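Local coordinates for Rho GTPase-activating protein 5 (Homo sapiens, PDB 5U4V), which probably stimulates GTP hydrolysis by Rho-family GTPases and carries a pseudoGTPase domain with a G-domain fold, at residues A[9-14]-A[45-50]; A[69-74]-A[107-112]. One frame throughout, in Å; residues are numbered along the deposited sequence.

Contact 1. Residues A[9-14]-A[45-50]; sequences VNLFIL and LDLRPV
Asp46 N donates to Val9 O over 3.0 Å, the first of five backbone hydrogen bonds between 9-14 and 45-50. Leu11 then gives its N-H to Asp46 O and its carbonyl to Arg48 N, and Ile13 repeats the pattern with Arg48 O and Val50 N. This alternation, with axes 4.5 Å apart and inclined at 26°, identifies a twisted parallel pair.

Polar and aromatic side chains meet on the face of Asn10, Phe12, Asp46 and Arg48, which Leu14 and Val50 continue. Arg48, extended from CG to NE, runs beside Phe12, its CD 3.8 Å from CE1, with the guanidinium turned 81° from the ring. Asn10 OD1 lies over the guanidinium centre, 3.5 Å from CZ. Asp46 also forms a salt bridge to Lys8.

Aliphatic contacts fill the other face: Leu45 CD2 meets Val9 CB at 3.6 Å, side by side, and Leu47 CD2 meets Ile13 CD1 at 4.1 Å, obliquely.

That aliphatic layer packs against two helices: 156-173 takes Val9, Leu11 and Leu45, while 19-28 takes Ile13, Leu47 and Pro49. Strand 69-75 bonds to the other edge of 9-14.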
loop_
_atom_site.group_PDB
_atom_site.type_symbol
_atom_site.label_atom_id
_atom_site.label_comp_id
_atom_site.label_asym_id
_atom_site.label_seq_id
_atom_site.Cartn_x
_atom_site.Cartn_y
_atom_site.Cartn_z
ATOM N N VAL A 9 -11.152 -0.548 -8.362
ATOM C CA VAL A 9 -10.694 -0.380 -7.015
ATOM C C VAL A 9 -9.923 0.911 -6.904
ATOM O O VAL A 9 -9.126 1.232 -7.761
ATOM C CB VAL A 9 -9.833 -1.567 -6.573
ATOM C CG1 VAL A 9 -9.396 -1.400 -5.119
ATOM C CG2 VAL A 9 -10.606 -2.862 -6.754
ATOM N N ASN A 10 -10.211 1.668 -5.873
ATOM C CA ASN A 10 -9.518 2.921 -5.671
ATOM C C ASN A 10 -8.348 2.674 -4.780
ATOM O O ASN A 10 -8.519 2.482 -3.592
ATOM C CB ASN A 10 -10.439 3.931 -5.024
ATOM C CG ASN A 10 -11.001 4.906 -6.038
ATOM O OD1 ASN A 10 -10.259 5.408 -6.858
ATOM N ND2 ASN A 10 -12.307 5.201 -5.966
ATOM N N LEU A 11 -7.154 2.664 -5.330
ATOM C CA LEU A 11 -6.015 2.336 -4.507
ATOM C C LEU A 11 -5.211 3.537 -4.191
ATOM O O LEU A 11 -4.391 3.965 -5.000
ATOM C CB LEU A 11 -5.120 1.338 -5.206
ATOM C CG LEU A 11 -5.240 -0.044 -4.632
ATOM C CD1 LEU A 11 -4.420 -1.022 -5.470
ATOM C CD2 LEU A 11 -4.693 0.064 -3.224
ATOM N N PHE A 12 -5.409 4.072 -3.012
ATOM C CA PHE A 12 -4.567 5.152 -2.559
ATOM C C PHE A 12 -3.184 4.621 -2.163
ATOM O O PHE A 12 -3.030 3.454 -1.748
ATOM C CB PHE A 12 -5.218 5.876 -1.383
ATOM C CG PHE A 12 -6.587 6.443 -1.691
ATOM C CD1 PHE A 12 -6.717 7.722 -2.235
ATOM C CD2 PHE A 12 -7.748 5.712 -1.402
ATOM C CE1 PHE A 12 -7.978 8.264 -2.503
ATOM C CE2 PHE A 12 -9.014 6.251 -1.645
ATOM C CZ PHE A 12 -9.132 7.532 -2.196
ATOM N N ILE A 13 -2.176 5.479 -2.327
ATOM C CA ILE A 13 -0.804 5.116 -2.028
ATOM C C ILE A 13 -0.141 6.255 -1.256
ATOM O O ILE A 13 0.055 7.365 -1.809
ATOM C CB ILE A 13 0.042 4.802 -3.296
ATOM C CG1 ILE A 13 -0.472 3.561 -4.027
ATOM C CG2 ILE A 13 1.505 4.602 -2.921
ATOM C CD1 ILE A 13 0.183 3.319 -5.402
ATOM N N LEU A 14 0.227 5.959 -0.001
ATOM C CA LEU A 14 0.959 6.881 0.869
ATOM C C LEU A 14 2.443 6.671 0.770
ATOM O O LEU A 14 2.925 5.525 0.674
ATOM C CB LEU A 14 0.565 6.665 2.293
ATOM C CG LEU A 14 -0.649 7.429 2.782
ATOM C CD1 LEU A 14 -1.217 6.677 3.972
ATOM C CD2 LEU A 14 -0.208 8.836 3.198
ATOM N N LEU A 45 -7.694 -0.612 -11.811
ATOM C CA LEU A 45 -7.202 0.060 -10.621
ATOM C C LEU A 45 -7.002 1.541 -10.900
ATOM O O LEU A 45 -6.494 1.941 -11.951
ATOM C CB LEU A 45 -5.889 -0.568 -10.181
ATOM C CG LEU A 45 -6.060 -2.051 -9.817
ATOM C CD1 LEU A 45 -4.738 -2.720 -9.562
ATOM C CD2 LEU A 45 -6.965 -2.168 -8.585
ATOM N N ASP A 46 -7.412 2.359 -9.948
ATOM C CA ASP A 46 -7.074 3.770 -9.970
ATOM C C ASP A 46 -6.090 4.041 -8.871
ATOM O O ASP A 46 -6.457 4.226 -7.722
ATOM C CB ASP A 46 -8.335 4.647 -9.808
ATOM C CG ASP A 46 -9.229 4.632 -11.029
ATOM O OD1 ASP A 46 -8.853 4.104 -12.100
ATOM O OD2 ASP A 46 -10.352 5.160 -10.925
ATOM N N LEU A 47 -4.824 4.132 -9.237
ATOM C CA LEU A 47 -3.775 4.405 -8.274
ATOM C C LEU A 47 -3.621 5.882 -8.030
ATOM O O LEU A 47 -3.242 6.654 -8.911
ATOM C CB LEU A 47 -2.452 3.788 -8.713
ATOM C CG LEU A 47 -2.625 2.262 -8.767
ATOM C CD1 LEU A 47 -1.410 1.605 -9.393
ATOM C CD2 LEU A 47 -2.983 1.620 -7.425
ATOM N N ARG A 48 -3.907 6.276 -6.801
ATOM C CA ARG A 48 -3.839 7.667 -6.419
ATOM C C ARG A 48 -2.791 7.872 -5.348
ATOM O O ARG A 48 -3.074 7.671 -4.169
ATOM C CB ARG A 48 -5.188 8.095 -5.875
ATOM C CG ARG A 48 -6.310 8.093 -6.880
ATOM C CD ARG A 48 -7.576 8.650 -6.266
ATOM N NE ARG A 48 -8.657 8.609 -7.229
ATOM C CZ ARG A 48 -9.934 8.892 -6.952
ATOM N NH1 ARG A 48 -10.315 9.263 -5.731
ATOM N NH2 ARG A 48 -10.850 8.813 -7.910
ATOM N N PRO A 49 -1.597 8.333 -5.720
ATOM C CA PRO A 49 -0.599 8.701 -4.692
ATOM C C PRO A 49 -1.014 9.961 -3.975
ATOM O O PRO A 49 -1.592 10.835 -4.584
ATOM C CB PRO A 49 0.692 8.953 -5.489
ATOM C CG PRO A 49 0.421 8.475 -6.843
ATOM C CD PRO A 49 -1.064 8.509 -7.073
ATOM N N VAL A 50 -0.730 10.035 -2.687
ATOM C CA VAL A 50 -1.241 11.102 -1.838
ATOM C C VAL A 50 -0.179 11.690 -0.929
ATOM O O VAL A 50 0.750 11.001 -0.512
ATOM C CB VAL A 50 -2.383 10.594 -0.940
ATOM C CG1 VAL A 50 -3.636 10.299 -1.755
ATOM C CG2 VAL A 50 -1.955 9.368 -0.156
#

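Contact 2. Residues A[69-74]-A[107-112]; sequences HGCFCV and LPFTLI
Ile112 CD1 sits squarely over one face of the Phe72 ring, 3.8 Å from its centroid and only 12° off the normal, a CH-pi contact. The same ring meets Thr110 differently: Thr110 CB lies at the edge, near the ring plane and 4.0 Å from Phe72 CD1, the two side chains running side by side. Val74 is aligned with Ile112 in the same manner, its CG2 4.2 Å from Ile112 CB.

The opposite face of the sheet carries Cys71, Cys73, Phe109 and Leu111. Both sulfurs approach the Phe109 ring obliquely, with Cys71 SG 5.2 Å and Cys73 SG 4.9 Å from the centroid. They get there by different first torsions: Cys71 SG is anti to its backbone N (chi1 -177°), whereas Cys73 SG lies beside its own (chi1 -49°). Leu111 CD2 rests on Cys73 CB at 3.5 Å. At the start of the pair, Leu107 crosses His69 at about a right angle, touching NE2 with CD1, and the Pro108 ring packs on Gly70, its CB 3.8 Å from Gly70 CA.

Backbone bonds set these neighbours in parallel register: Cys71 N to Pro108 O, Thr110 N to Cys71 O, Cys73 N to Thr110 O and Ile112 N to Cys73 O, the last modelled so short that its length is doubtful. Within its own strand Thr110 OG1 also donates to the carbonyl O of Phe109, 2.8 Å away.

Helices 19-28 and 156-173 pack on the Phe72 face. Two adjacent parallel strands joined through helix 78-96 make a beta-alpha-beta crossover, the repeating element of the Ras-like G domain and consistent with the P-loop NTPase clan.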
loop_
_atom_site.group_PDB
_atom_site.type_symbol
_atom_site.label_atom_id
_atom_site.label_comp_id
_atom_site.label_asym_id
_atom_site.label_seq_id
_atom_site.Cartn_x
_atom_site.Cartn_y
_atom_site.Cartn_z
ATOM N N HIS A 69 -12.199 0.478 -2.077
ATOM C CA HIS A 69 -10.920 1.136 -1.985
ATOM C C HIS A 69 -10.033 0.558 -0.888
ATOM O O HIS A 69 -10.504 -0.067 0.027
ATOM C CB HIS A 69 -11.127 2.630 -1.776
ATOM C CG HIS A 69 -11.880 2.952 -0.537
ATOM N ND1 HIS A 69 -13.237 2.752 -0.420
ATOM C CD2 HIS A 69 -11.467 3.456 0.644
ATOM C CE1 HIS A 69 -13.627 3.119 0.784
ATOM N NE2 HIS A 69 -12.569 3.555 1.448
ATOM N N GLY A 70 -8.736 0.775 -1.004
ATOM C CA GLY A 70 -7.766 0.297 -0.039
ATOM C C GLY A 70 -6.566 1.222 -0.108
ATOM O O GLY A 70 -6.534 2.160 -0.926
ATOM N N CYS A 71 -5.564 0.953 0.713
ATOM C CA CYS A 71 -4.448 1.873 0.801
ATOM C C CYS A 71 -3.076 1.227 0.937
ATOM O O CYS A 71 -2.748 0.661 1.965
ATOM C CB CYS A 71 -4.703 2.850 1.936
ATOM S SG CYS A 71 -3.409 4.089 2.087
ATOM N N PHE A 72 -2.282 1.338 -0.120
ATOM C CA PHE A 72 -0.858 1.032 -0.066
ATOM C C PHE A 72 -0.075 2.028 0.757
ATOM O O PHE A 72 -0.247 3.232 0.603
ATOM C CB PHE A 72 -0.259 0.996 -1.457
ATOM C CG PHE A 72 -0.435 -0.301 -2.157
ATOM C CD1 PHE A 72 -0.880 -1.424 -1.468
ATOM C CD2 PHE A 72 -0.123 -0.405 -3.515
ATOM C CE1 PHE A 72 -1.042 -2.638 -2.134
ATOM C CE2 PHE A 72 -0.289 -1.625 -4.189
ATOM C CZ PHE A 72 -0.743 -2.742 -3.494
ATOM N N CYS A 73 0.782 1.521 1.644
ATOM C CA CYS A 73 1.668 2.393 2.398
ATOM C C CYS A 73 3.101 1.936 2.239
ATOM O O CYS A 73 3.470 0.835 2.646
ATOM C CB CYS A 73 1.262 2.441 3.879
ATOM S SG CYS A 73 -0.500 2.744 4.171
ATOM N N VAL A 74 3.903 2.796 1.639
ATOM C CA VAL A 74 5.263 2.497 1.193
ATOM C C VAL A 74 6.211 3.373 2.015
ATOM O O VAL A 74 5.937 4.529 2.290
ATOM C CB VAL A 74 5.461 2.825 -0.322
ATOM C CG1 VAL A 74 6.761 2.276 -0.893
ATOM C CG2 VAL A 74 4.296 2.350 -1.117
ATOM N N LEU A 107 -10.523 -0.780 6.860
ATOM C CA LEU A 107 -9.929 -0.091 5.729
ATOM C C LEU A 107 -8.665 -0.820 5.254
ATOM O O LEU A 107 -7.665 -0.812 5.945
ATOM C CB LEU A 107 -9.634 1.359 6.050
ATOM C CG LEU A 107 -9.189 2.080 4.782
ATOM C CD1 LEU A 107 -10.468 2.462 4.078
ATOM C CD2 LEU A 107 -8.205 3.241 4.987
ATOM N N PRO A 108 -8.716 -1.374 4.048
ATOM C CA PRO A 108 -7.693 -2.292 3.546
ATOM C C PRO A 108 -6.341 -1.625 3.364
ATOM O O PRO A 108 -6.013 -1.101 2.278
ATOM C CB PRO A 108 -8.237 -2.731 2.181
ATOM C CG PRO A 108 -9.693 -2.407 2.223
ATOM C CD PRO A 108 -9.795 -1.165 3.071
ATOM N N PHE A 109 -5.555 -1.651 4.421
ATOM C CA PHE A 109 -4.185 -1.165 4.332
ATOM C C PHE A 109 -3.284 -2.319 3.836
ATOM O O PHE A 109 -3.679 -3.462 3.909
ATOM C CB PHE A 109 -3.690 -0.665 5.705
ATOM C CG PHE A 109 -4.224 0.672 6.136
ATOM C CD1 PHE A 109 -3.782 1.874 5.531
ATOM C CD2 PHE A 109 -5.114 0.769 7.210
ATOM C CE1 PHE A 109 -4.242 3.115 5.984
ATOM C CE2 PHE A 109 -5.582 2.017 7.657
ATOM C CZ PHE A 109 -5.147 3.189 7.050
ATOM N N THR A 110 -2.107 -1.997 3.306
ATOM C CA THR A 110 -1.005 -2.937 3.118
ATOM C C THR A 110 0.266 -2.119 3.185
ATOM O O THR A 110 0.362 -1.035 2.548
ATOM C CB THR A 110 -1.075 -3.714 1.767
ATOM O OG1 THR A 110 -2.235 -4.544 1.771
ATOM C CG2 THR A 110 0.205 -4.634 1.543
ATOM N N LEU A 111 1.212 -2.599 3.980
ATOM C CA LEU A 111 2.458 -1.892 4.175
ATOM C C LEU A 111 3.500 -2.442 3.242
ATOM O O LEU A 111 3.774 -3.620 3.268
ATOM C CB LEU A 111 2.948 -1.964 5.642
ATOM C CG LEU A 111 2.033 -1.320 6.688
ATOM C CD1 LEU A 111 2.568 -1.607 8.094
ATOM C CD2 LEU A 111 1.863 0.187 6.483
ATOM N N ILE A 112 4.153 -1.544 2.504
ATOM C CA ILE A 112 5.167 -1.951 1.597
ATOM C C ILE A 112 6.513 -1.404 1.943
ATOM O O ILE A 112 6.708 -0.219 1.858
ATOM C CB ILE A 112 4.820 -1.619 0.139
ATOM C CG1 ILE A 112 3.578 -2.419 -0.286
ATOM C CG2 ILE A 112 5.977 -1.970 -0.778
ATOM C CD1 ILE A 112 2.922 -1.843 -1.516
#

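How the contacts relate
From the N terminus, strand 8-14 leads into helix 19-28 and the antiparallel strands 36-38 and 41-50; contact 1 closes this loop of 30 intervening residues. The chain then passes a largely unmodelled connection to strand 69-75, and contact 2 closes a second loop, of 32 residues, containing helix 78-96. The two loops follow in series, neither enclosing nor crossing the other. Across the sheet, however, they are adjacent: 9-14 and 69-74 are neighbouring strands, with probable hydrogen bonds from Phe72 N to Phe12 O and from Leu14 N to Phe72 O, each 2.8 Å. Together they align 45-50, 9-14, 69-74 and 107-112 as the consecutive central strands of the sheet.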